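Local structure of putative cell surface protein (Streptococcus pyogenes, 4OFQ) at residues A[137-140]-A[141-145]. The protein is a cell-surface adhesin of the antigen I/II family, whose C-terminal beta-sandwich domains probably help the streptococcus attach to its surroundings. Sequence-based numbering, arbitrary orientation.
Sequences AFYK and AYVQK
Y139 and Q144, five residues apart near the C-terminal part of a short helix, pack through a CH-pi contact: Q144 CB sits over one face of the Y139 ring, 3.9 Å from its centroid. The backbone is tight here as well: Q144 N donates to Y139 O at 2.8 Å. V143 CG1 closes on Y139 CD1 at 3.6 Å, while its other methyl, CG2, leans on F138 CD2. With CG anti to the backbone N (chi1 -166°), the F138 ring meets that of Y142 obliquely, their planes 54° apart. The hydrogen bonding shows how a helix can widen: F138 O is shared between an i+4 bond from Y142 N (3.0 Å) and a weak i+5 bond from V143 N, and the Y139 O bond is again i+5, as in a pi-type turn. This helix, 135-143, lies at one end of the N-terminal beta-sandwich domain, where F138, Y139 and V143 all rest on F64 of strand 64-70. Y139 OH, Q144 NE2 and Y142 OH are hydrogen-bonded to A55 N, M53 O and D91 OD2. The solvent side, by K140 and K145, is looser: a water donates to K140 O and to Q144 OE1, and K145 CE comes within 3.6 Å of K140 O.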
loop_
_atom_site.group_PDB
_atom_site.type_symbol
_atom_site.label_atom_id
_atom_site.label_comp_id
_atom_site.label_asym_id
_atom_site.label_seq_id
_atom_site.Cartn_x
_atom_site.Cartn_y
_atom_site.Cartn_z
ATOM N N ALA A 137 36.378 -9.596 -10.920
ATOM C CA ALA A 137 36.075 -10.636 -9.935
ATOM C C ALA A 137 34.608 -11.056 -9.990
ATOM O O ALA A 137 34.280 -12.245 -9.887
ATOM C CB ALA A 137 36.441 -10.173 -8.520
ATOM N N PHE A 138 33.732 -10.066 -10.136
ATOM C CA PHE A 138 32.298 -10.292 -10.158
ATOM C C PHE A 138 31.908 -11.055 -11.426
ATOM O O PHE A 138 31.025 -11.920 -11.403
ATOM C CB PHE A 138 31.576 -8.942 -10.077
ATOM C CG PHE A 138 30.110 -9.042 -9.762
ATOM C CD1 PHE A 138 29.666 -9.169 -8.450
ATOM C CD2 PHE A 138 29.170 -8.987 -10.781
ATOM C CE1 PHE A 138 28.303 -9.249 -8.167
ATOM C CE2 PHE A 138 27.816 -9.067 -10.506
ATOM C CZ PHE A 138 27.384 -9.201 -9.207
ATOM N N TYR A 139 32.590 -10.738 -12.522
ATOM C CA TYR A 139 32.366 -11.415 -13.785
ATOM C C TYR A 139 32.718 -12.899 -13.672
ATOM O O TYR A 139 31.954 -13.776 -14.084
ATOM C CB TYR A 139 33.199 -10.770 -14.892
ATOM C CG TYR A 139 33.137 -11.557 -16.169
ATOM C CD1 TYR A 139 31.958 -11.620 -16.906
ATOM C CD2 TYR A 139 34.248 -12.264 -16.636
ATOM C CE1 TYR A 139 31.879 -12.355 -18.073
ATOM C CE2 TYR A 139 34.181 -13.003 -17.809
ATOM C CZ TYR A 139 32.989 -13.049 -18.519
ATOM O OH TYR A 139 32.902 -13.780 -19.677
ATOM N N LYS A 140 33.880 -13.176 -13.096
ATOM C CA LYS A 140 34.352 -14.545 -12.971
ATOM C C LYS A 140 33.477 -15.365 -12.014
ATOM O O LYS A 140 33.148 -16.523 -12.288
ATOM C CB LYS A 140 35.815 -14.533 -12.517
ATOM C CG LYS A 140 36.484 -15.888 -12.417
ATOM C CD LYS A 140 37.948 -15.710 -12.035
ATOM C CE LYS A 140 38.724 -17.012 -12.139
ATOM N NZ LYS A 140 40.123 -16.830 -11.657
ATOM N N ALA A 141 33.076 -14.753 -10.905
ATOM C CA ALA A 141 32.331 -15.463 -9.873
ATOM C C ALA A 141 30.864 -15.705 -10.220
ATOM O O ALA A 141 30.324 -16.774 -9.910
ATOM C CB ALA A 141 32.439 -14.726 -8.534
ATOM N N TYR A 142 30.212 -14.721 -10.837
ATOM C CA TYR A 142 28.763 -14.800 -11.040
ATOM C C TYR A 142 28.324 -14.720 -12.496
ATOM O O TYR A 142 27.614 -15.592 -12.964
ATOM C CB TYR A 142 28.036 -13.754 -10.181
ATOM C CG TYR A 142 28.448 -13.876 -8.735
ATOM C CD1 TYR A 142 28.040 -14.960 -7.970
ATOM C CD2 TYR A 142 29.294 -12.947 -8.158
ATOM C CE1 TYR A 142 28.439 -15.097 -6.659
ATOM C CE2 TYR A 142 29.710 -13.081 -6.855
ATOM C CZ TYR A 142 29.283 -14.155 -6.109
ATOM O OH TYR A 142 29.699 -14.280 -4.804
ATOM N N VAL A 143 28.756 -13.681 -13.203
ATOM C CA VAL A 143 28.290 -13.433 -14.567
ATOM C C VAL A 143 28.644 -14.564 -15.537
ATOM O O VAL A 143 27.779 -15.083 -16.256
ATOM C CB VAL A 143 28.872 -12.126 -15.113
ATOM C CG1 VAL A 143 28.399 -11.897 -16.545
ATOM C CG2 VAL A 143 28.496 -10.950 -14.198
ATOM N N GLN A 144 29.919 -14.936 -15.548
ATOM C CA GLN A 144 30.422 -15.972 -16.449
ATOM C C GLN A 144 29.889 -17.361 -16.081
ATOM O O GLN A 144 29.899 -18.283 -16.907
ATOM C CB GLN A 144 31.955 -15.969 -16.444
ATOM C CG GLN A 144 32.602 -16.809 -17.527
ATOM C CD GLN A 144 34.113 -16.649 -17.556
ATOM O OE1 GLN A 144 34.768 -16.680 -16.516
ATOM N NE2 GLN A 144 34.672 -16.471 -18.749
ATOM N N LYS A 145 29.433 -17.506 -14.840
ATOM C CA LYS A 145 28.818 -18.756 -14.402
ATOM C C LYS A 145 27.299 -18.761 -14.599
ATOM O O LYS A 145 26.626 -19.744 -14.284
ATOM C CB LYS A 145 29.169 -19.036 -12.939
ATOM C CG LYS A 145 30.672 -19.204 -12.703
ATOM C CD LYS A 145 30.964 -19.597 -11.260
ATOM C CE LYS A 145 32.450 -19.801 -11.039
ATOM N NZ LYS A 145 32.753 -20.114 -9.614
HETATM O O HOH W 1 34.130 -18.078 -14.216
#